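Local coordinates for protein endo-1,4-beta-xylanase (Pseudoalteromonas haloplanktis, PDB 1H12) that hydrolyses internal beta-1,4 linkages of xylan as a cold-adapted endo-xylanase of glycoside hydrolase family 8, at residues Leu153-Ala158 against Lys398-Thr403; Asn197-Ser202 against Ser256-Ser261. All blocks are in the same frame, centred on the assembly; numbering follows the deposited sequence.

Contact 1: residues Leu153-Ala158 against Lys398-Thr403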
ATOM      1  N   LEU A 153       9.092  -4.537   9.119  1.00  7.24           N
ATOM      2  CA  LEU A 153       9.906  -5.238  10.102  1.00  7.09           C
ATOM      3  C   LEU A 153      11.380  -5.313   9.694  1.00  7.55           C
ATOM      4  O   LEU A 153      12.284  -5.153  10.531  1.00  7.67           O
ATOM      5  CB  LEU A 153       9.324  -6.613  10.381  1.00  7.66           C
ATOM      6  CG  LEU A 153       8.018  -6.606  11.175  1.00  7.28           C
ATOM      7  CD1 LEU A 153       7.298  -7.934  10.986  1.00  8.47           C
ATOM      8  CD2 LEU A 153       8.249  -6.326  12.655  1.00  8.23           C
ATOM      9  N   LEU A 154      11.647  -5.561   8.406  1.00  7.20           N
ATOM     10  CA  LEU A 154      13.028  -5.577   7.956  1.00  7.48           C
ATOM     11  C   LEU A 154      13.671  -4.234   8.138  1.00  7.40           C
ATOM     12  O   LEU A 154      14.849  -4.134   8.537  1.00  8.24           O
ATOM     13  CB  LEU A 154      13.113  -5.996   6.487  1.00  7.83           C
ATOM     14  CG  LEU A 154      12.913  -7.480   6.184  1.00  8.26           C
ATOM     15  CD1 LEU A 154      12.807  -7.660   4.689  1.00  9.09           C
ATOM     16  CD2 LEU A 154      14.034  -8.337   6.778  1.00  8.89           C
ATOM     17  N   ASN A 155      12.936  -3.158   7.849  1.00  7.36           N
ATOM     18  CA  ASN A 155      13.457  -1.811   8.050  1.00  7.80           C
ATOM     19  C   ASN A 155      13.673  -1.490   9.530  1.00  7.50           C
ATOM     20  O   ASN A 155      14.650  -0.858   9.884  1.00  8.51           O
ATOM     21  CB  ASN A 155      12.552  -0.796   7.378  1.00  7.62           C
ATOM     22  CG  ASN A 155      12.760  -0.711   5.873  1.00  7.82           C
ATOM     23  OD1 ASN A 155      11.889  -1.337   5.093  1.00 10.57           O
ATOM     24  ND2 ASN A 155      13.740  -0.072   5.449  1.00  6.57           N
ATOM     25  N   ALA A 156      12.745  -1.943  10.389  1.00  7.42           N
ATOM     26  CA  ALA A 156      12.894  -1.728  11.841  1.00  7.78           C
ATOM     27  C   ALA A 156      14.154  -2.420  12.338  1.00  7.93           C
ATOM     28  O   ALA A 156      14.924  -1.822  13.120  1.00  8.95           O
ATOM     29  CB  ALA A 156      11.658  -2.250  12.528  1.00  7.63           C
ATOM     30  N   SER A 157      14.390  -3.651  11.911  1.00  8.29           N
ATOM     31  CA  SER A 157      15.631  -4.324  12.259  1.00  8.74           C
ATOM     32  C   SER A 157      16.835  -3.493  11.863  1.00  8.72           C
ATOM     33  O   SER A 157      17.780  -3.332  12.655  1.00  9.76           O
ATOM     34  CB  SER A 157      15.677  -5.662  11.517  1.00  8.69           C
ATOM     35  OG  SER A 157      16.957  -6.273  11.654  1.00  9.61           O
ATOM     36  N   ALA A 158      16.836  -3.002  10.646  1.00  8.69           N
ATOM     37  CA  ALA A 158      17.984  -2.263  10.145  1.00  9.45           C
ATOM     38  C   ALA A 158      18.222  -0.978  10.901  1.00 10.07           C
ATOM     39  O   ALA A 158      19.362  -0.604  11.138  1.00 12.52           O
ATOM     40  CB  ALA A 158      17.819  -1.975   8.668  1.00 10.15           C
ATOM     41  N   LYS A 398      12.327   5.326   2.216  1.00  8.95           N
ATOM     42  CA  LYS A 398      13.648   4.791   1.910  1.00  8.92           C
ATOM     43  C   LYS A 398      13.745   3.336   2.291  1.00  9.30           C
ATOM     44  O   LYS A 398      13.035   2.867   3.167  1.00 11.03           O
ATOM     45  CB  LYS A 398      14.724   5.570   2.638  1.00 10.32           C
ATOM     46  CG  LYS A 398      14.773   7.049   2.337  1.00 11.46           C
ATOM     47  CD  LYS A 398      15.962   7.707   3.032  1.00 14.80           C
ATOM     48  CE  LYS A 398      16.106   9.210   2.698  1.00 18.79           C
ATOM     49  NZ  LYS A 398      17.146   9.836   3.458  1.00 26.32           N
ATOM     50  N   PHE A 399      14.678   2.619   1.646  1.00  8.98           N
ATOM     51  CA  PHE A 399      14.974   1.237   1.987  1.00  9.21           C
ATOM     52  C   PHE A 399      16.225   1.191   2.854  1.00  9.46           C
ATOM     53  O   PHE A 399      17.300   1.650   2.426  1.00 11.54           O
ATOM     54  CB  PHE A 399      15.210   0.389   0.747  1.00  9.03           C
ATOM     55  CG  PHE A 399      14.011   0.088  -0.095  1.00  8.53           C
ATOM     56  CD1 PHE A 399      12.747   0.636   0.119  1.00  9.01           C
ATOM     57  CD2 PHE A 399      14.145  -0.783  -1.160  1.00  9.25           C
ATOM     58  CE1 PHE A 399      11.682   0.295  -0.718  1.00  9.19           C
ATOM     59  CE2 PHE A 399      13.101  -1.095  -2.023  1.00  9.54           C
ATOM     60  CZ  PHE A 399      11.861  -0.579  -1.780  1.00  9.24           C
ATOM     61  N   TYR A 400      16.101   0.670   4.052  1.00  9.08           N
ATOM     62  CA  TYR A 400      17.214   0.544   5.005  1.00  9.65           C
ATOM     63  C   TYR A 400      17.642  -0.921   5.065  1.00  9.17           C
ATOM     64  O   TYR A 400      16.951  -1.773   5.592  1.00  9.47           O
ATOM     65  CB  TYR A 400      16.758   1.011   6.423  1.00  9.43           C
ATOM     66  CG  TYR A 400      16.396   2.461   6.497  1.00  8.90           C
ATOM     67  CD1 TYR A 400      15.124   2.927   6.191  1.00  9.64           C
ATOM     68  CD2 TYR A 400      17.348   3.412   6.851  1.00 10.79           C
ATOM     69  CE1 TYR A 400      14.821   4.269   6.258  1.00  9.72           C
ATOM     70  CE2 TYR A 400      17.043   4.742   6.938  1.00 11.56           C
ATOM     71  CZ  TYR A 400      15.783   5.191   6.619  1.00  9.60           C
ATOM     72  OH  TYR A 400      15.523   6.525   6.676  1.00 10.75           O
ATOM     73  N   ASN A 401      18.778  -1.243   4.441  1.00 10.50           N
ATOM     74  CA  ASN A 401      19.257  -2.605   4.438  1.00 10.35           C
ATOM     75  C   ASN A 401      19.816  -3.013   5.761  1.00  9.94           C
ATOM     76  O   ASN A 401      20.465  -2.225   6.471  1.00 11.72           O
ATOM     77  CB  ASN A 401      20.375  -2.810   3.402  1.00 11.49           C
ATOM     78  CG  ASN A 401      19.877  -3.014   2.018  1.00 12.24           C
ATOM     79  OD1 ASN A 401      18.737  -3.440   1.774  1.00 11.34           O
ATOM     80  ND2 ASN A 401      20.746  -2.679   1.032  1.00 16.00           N
ATOM     81  N   ASN A 402      19.648  -4.280   6.101  1.00 10.55           N
ATOM     82  CA  ASN A 402      20.326  -4.898   7.195  1.00 10.92           C
ATOM     83  C   ASN A 402      21.752  -5.181   6.819  1.00 13.92           C
ATOM     84  O   ASN A 402      22.078  -5.343   5.635  1.00 16.79           O
ATOM     85  CB  ASN A 402      19.597  -6.192   7.586  1.00 11.09           C
ATOM     86  CG  ASN A 402      18.316  -5.880   8.286  1.00  9.90           C
ATOM     87  OD1 ASN A 402      17.193  -5.827   7.598  1.00 12.19           O
ATOM     88  ND2 ASN A 402      18.403  -5.562   9.506  1.00  8.96           N
ATOM     89  N   THR A 403      22.596  -5.262   7.812  1.00 15.49           N
ATOM     90  CA  THR A 403      24.051  -5.580   7.579  1.00 18.82           C
ATOM     91  C   THR A 403      24.335  -6.961   8.111  1.00 20.65           C
ATOM     92  O   THR A 403      23.925  -7.316   9.209  1.00 23.98           O
ATOM     93  CB  THR A 403      24.888  -4.599   8.306  1.00 22.51           C
ATOM     94  OG1 THR A 403      24.427  -4.592   9.662  1.00 34.95           O
ATOM     95  CG2 THR A 403      24.685  -3.302   7.830  1.00 20.01           C
TER

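Contact 2: residues Asn197-Ser202 against Ser256-Ser261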
ATOM      1  N   ASN A 197      -5.206 -18.908  -9.702  1.00 11.04           N
ATOM      2  CA  ASN A 197      -5.192 -18.037 -10.892  1.00 11.30           C
ATOM      3  C   ASN A 197      -5.813 -16.700 -10.559  1.00 10.03           C
ATOM      4  O   ASN A 197      -6.596 -16.166 -11.361  1.00 11.21           O
ATOM      5  CB  ASN A 197      -5.814 -18.702 -12.077  1.00 11.71           C
ATOM      6  CG  ASN A 197      -5.598 -17.951 -13.362  1.00 13.39           C
ATOM      7  OD1 ASN A 197      -4.585 -17.232 -13.521  1.00 13.87           O
ATOM      8  ND2 ASN A 197      -6.481 -18.143 -14.334  1.00 15.16           N
ATOM      9  N   LEU A 198      -5.438 -16.103  -9.437  1.00  9.67           N
ATOM     10  CA  LEU A 198      -6.038 -14.826  -9.042  1.00  9.16           C
ATOM     11  C   LEU A 198      -5.073 -13.953  -8.259  1.00  8.58           C
ATOM     12  O   LEU A 198      -4.535 -14.400  -7.208  1.00  9.46           O
ATOM     13  CB  LEU A 198      -7.305 -15.061  -8.244  1.00  9.01           C
ATOM     14  CG  LEU A 198      -8.101 -13.818  -7.898  1.00  9.39           C
ATOM     15  CD1 LEU A 198      -8.621 -13.173  -9.162  1.00  9.25           C
ATOM     16  CD2 LEU A 198      -9.234 -14.155  -6.916  1.00 10.07           C
ATOM     17  N   THR A 199      -4.851 -12.768  -8.735  1.00  8.22           N
ATOM     18  CA  THR A 199      -4.066 -11.794  -8.020  1.00  7.76           C
ATOM     19  C   THR A 199      -4.840 -10.468  -7.991  1.00  7.77           C
ATOM     20  O   THR A 199      -5.889 -10.323  -8.600  1.00  8.47           O
ATOM     21  CB  THR A 199      -2.656 -11.688  -8.581  1.00  8.00           C
ATOM     22  OG1 THR A 199      -1.797 -10.950  -7.702  1.00  8.46           O
ATOM     23  CG2 THR A 199      -2.610 -11.020  -9.948  1.00  9.54           C
ATOM     24  N   ASP A 200      -4.308  -9.528  -7.230  1.00  7.96           N
ATOM     25  CA  ASP A 200      -4.867  -8.173  -7.072  1.00  7.48           C
ATOM     26  C   ASP A 200      -3.739  -7.258  -7.440  1.00  6.68           C
ATOM     27  O   ASP A 200      -2.726  -7.229  -6.731  1.00  7.36           O
ATOM     28  CB  ASP A 200      -5.348  -8.028  -5.638  1.00  7.60           C
ATOM     29  CG  ASP A 200      -5.947  -6.705  -5.289  1.00  7.56           C
ATOM     30  OD1 ASP A 200      -5.522  -5.668  -5.766  1.00  7.98           O
ATOM     31  OD2 ASP A 200      -6.928  -6.737  -4.431  1.00  8.33           O
ATOM     32  N   PRO A 201      -3.801  -6.569  -8.578  1.00  7.01           N
ATOM     33  CA  PRO A 201      -2.687  -5.712  -9.005  1.00  7.31           C
ATOM     34  C   PRO A 201      -2.132  -4.839  -7.927  1.00  6.85           C
ATOM     35  O   PRO A 201      -0.923  -4.630  -7.886  1.00  7.49           O
ATOM     36  CB  PRO A 201      -3.262  -4.990 -10.230  1.00  7.38           C
ATOM     37  CG  PRO A 201      -4.183  -6.031 -10.843  1.00  8.28           C
ATOM     38  CD  PRO A 201      -4.849  -6.677  -9.627  1.00  7.52           C
ATOM     39  N   SER A 202      -2.977  -4.285  -7.086  1.00  6.74           N
ATOM     40  CA  SER A 202      -2.514  -3.377  -6.022  1.00  7.29           C
ATOM     41  C   SER A 202      -1.572  -4.023  -5.014  1.00  6.35           C
ATOM     42  O   SER A 202      -0.907  -3.320  -4.273  1.00  7.14           O
ATOM     43  CB  SER A 202      -3.703  -2.778  -5.255  1.00  7.70           C
ATOM     44  OG  SER A 202      -4.241  -3.678  -4.320  1.00  8.36           O
ATOM     45  N   SER A 256      -7.110  -9.511 -11.201  1.00  7.97           N
ATOM     46  CA  SER A 256      -6.497  -9.937 -12.422  1.00  8.46           C
ATOM     47  C   SER A 256      -6.175 -11.413 -12.384  1.00  8.46           C
ATOM     48  O   SER A 256      -5.839 -11.971 -11.313  1.00  8.87           O
ATOM     49  CB  SER A 256      -5.160  -9.166 -12.615  1.00  9.58           C
ATOM     50  OG  SER A 256      -4.466  -9.502 -13.801  1.00 11.99           O
ATOM     51  N   ARG A 257      -6.188 -12.053 -13.530  1.00  8.82           N
ATOM     52  CA  ARG A 257      -5.589 -13.367 -13.669  1.00  9.26           C
ATOM     53  C   ARG A 257      -4.078 -13.250 -13.695  1.00 10.34           C
ATOM     54  O   ARG A 257      -3.521 -12.151 -13.784  1.00 10.53           O
ATOM     55  CB  ARG A 257      -6.115 -14.059 -14.960  1.00 11.65           C
ATOM     56  CG  ARG A 257      -7.616 -14.143 -14.962  1.00 12.48           C
ATOM     57  CD  ARG A 257      -8.098 -14.901 -13.761  1.00 13.26           C
ATOM     58  NE  ARG A 257      -9.529 -15.241 -13.807  1.00 14.61           N
ATOM     59  CZ  ARG A 257     -10.132 -15.925 -12.878  1.00 15.79           C
ATOM     60  NH1 ARG A 257      -9.461 -16.351 -11.812  1.00 17.49           N
ATOM     61  NH2 ARG A 257     -11.420 -16.204 -12.956  1.00 19.50           N
ATOM     62  N   LEU A 258      -3.378 -14.386 -13.634  1.00 10.94           N
ATOM     63  CA  LEU A 258      -1.918 -14.370 -13.538  1.00 11.54           C
ATOM     64  C   LEU A 258      -1.228 -13.942 -14.798  1.00 11.34           C
ATOM     65  O   LEU A 258      -0.075 -13.599 -14.768  1.00 13.38           O
ATOM     66  CB  LEU A 258      -1.421 -15.696 -12.993  1.00 12.66           C
ATOM     67  CG  LEU A 258      -1.905 -16.081 -11.621  1.00 15.81           C
ATOM     68  CD1 LEU A 258      -1.119 -17.263 -11.104  1.00 19.75           C
ATOM     69  CD2 LEU A 258      -1.972 -15.031 -10.605  1.00 16.50           C
ATOM     70  N   ASP A 259      -1.961 -13.891 -15.924  1.00 12.36           N
ATOM     71  CA  ASP A 259      -1.463 -13.357 -17.184  1.00 12.84           C
ATOM     72  C   ASP A 259      -1.714 -11.846 -17.328  1.00 12.59           C
ATOM     73  O   ASP A 259      -1.440 -11.273 -18.398  1.00 13.78           O
ATOM     74  CB  ASP A 259      -1.983 -14.137 -18.368  1.00 14.02           C
ATOM     75  CG  ASP A 259      -3.416 -13.939 -18.598  1.00 15.36           C
ATOM     76  OD1 ASP A 259      -4.151 -13.284 -17.810  1.00 13.61           O
ATOM     77  OD2 ASP A 259      -3.966 -14.520 -19.578  1.00 22.22           O
ATOM     78  N   GLY A 260      -2.289 -11.219 -16.316  1.00 11.20           N
ATOM     79  CA  GLY A 260      -2.615  -9.809 -16.327  1.00 10.95           C
ATOM     80  C   GLY A 260      -4.003  -9.475 -16.802  1.00 10.24           C
ATOM     81  O   GLY A 260      -4.385  -8.293 -16.800  1.00 11.07           O
ATOM     82  N   SER A 261      -4.784 -10.454 -17.231  1.00 10.73           N
ATOM     83  CA  SER A 261      -6.104 -10.179 -17.737  1.00 11.66           C
ATOM     84  C   SER A 261      -7.033  -9.735 -16.612  1.00  9.68           C
ATOM     85  O   SER A 261      -7.193 -10.465 -15.628  1.00 10.19           O
ATOM     86  CB  SER A 261      -6.742 -11.451 -18.355  1.00 13.16           C
ATOM     87  OG  SER A 261      -6.005 -11.899 -19.457  1.00 16.32           O
TER
HETATM   88  O   HOH W   1      -3.562 -16.567 -16.050  1.00 19.25           O

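Contact 1: residues Leu153-Ala158 against Lys398-Thr403
Tyr400 O accepts a hydrogen bond from Tyr211 OH of helix 206-215, and Ala158 CB packs beside it at 3.2 Å. The same methyl lies 3.4 Å from Asn401 O and 3.9 Å from Tyr400 CB, so it packs against the backbone of Tyr400 and Asn401. Asn402 brings its amide over the helix surface. Its CG, anti to the carbonyl carbon (chi1 -73°), stands 3.9 Å from Leu154 O and 3.7 Å from Ser157 OG, a hydroxyl that is also hydrogen-bonded to Asn162 ND2. The geometry is that of a C-terminal tail that passes across a helix of the (alpha/alpha)6 barrel expected for this family, helix 143-160, with CA-CA approaches of 5.4 Å for Asn155 with Tyr400 and 4.6 Å for Ala158 with Asn402. An alanine in place of Asn402 would probably leave a gap beside Leu154 O and Ser157 OG, and these polar atoms would lose the amide packed against them. Farther back along the tail, the amide end of Asn155 meets the edge of the Tyr400 ring in its plane, the two planes standing 88° apart, and Asn155 CG comes to 4.0 Å from Tyr400 N. The Tyr400 ring also makes a cation-pi contact with Arg159, whereas Phe399 points away from 153-158 and its ring meets Tyr12, Tyr211 and, earlier on helix 143-160, Phe151.

Contact 2: residues Asn197-Ser202 against Ser256-Ser261
Asn197 accepts at both of its carbonyl oxygens, and the two donors come from consecutive residues: Arg257 NH1 reaches Asn197 O at 2.9 Å, and Leu258 N reaches Asn197 OD1 at 3.1 Å. This double grip flanks a single antiparallel beta bridge between two loops, with Thr199 and Ser256 as its hydrogen-bonded pair. Thr199 N donates to Ser256 O at 2.9 Å with an almost straight N-H...O angle of 175°, and Ser256 N returns a bond to Thr199 O at 3.0 Å. Immediately after the bridge the chain folds into a type I beta turn from Arg257 to Gly260, whose backbone angles at Gly260 would jam a side chain against the preceding carbonyl oxygen.

The backbone carbonyl of Asn197 takes Arg257 NH1, while the anti torsion of its side chain (chi1 -170°) places CG on the side of the turn, and OD1 there takes Leu258 N. Arg257 bends at its second torsion, and its guanidinium offers an edge to Asn197 O; that oxygen lies near the guanidinium plane, although NH1 stands 46° out of the carbonyl plane. Leu258 slides past Asn197 in the opposite direction and sets CD2 4.0 Å from Thr199 CB. Beyond the bridge, Pro201 CG packs on Ser256 CB at 3.7 Å, and both side chains also touch His239 of helix 219-243. Thr199 OG1 is hydrogen-bonded to Ile189 O, linking the bridge to strand 188-189. A water donates to Asn197 OD1 at 2.8 Å and weakly accepts from Asp259 N. Gly260 N donates to Arg257 O across the beta turn; next to it Asp259 OD1 accepts from Ser261 N, an Asx turn, and also from Ser261 OG, both from the same face of its carboxylate plane.

In the fold
Following the chain from the N terminus, several helices and the strands of the five-stranded sheet precede helix 143-160, which supplies one side of contact 1; strand 188-189 and the loop 197-202 of contact 2 come later. Helices 206-215 and 219-243 follow before 256-261 closes contact 2 over 53 intervening residues, mostly helix. Only after helix 379-392 does 398-403 close contact 1, over 239 residues, so contact 2 lies within its span and the two do not cross. Their centres are about 29 Å apart, with nearest atoms about 13 Å apart. Contact 1 ties the C-terminal tail to a helix; contact 2 joins the loop leading into helix 206-215 to the loop that follows helix 219-243. Helix 206-215 also touches contact 1.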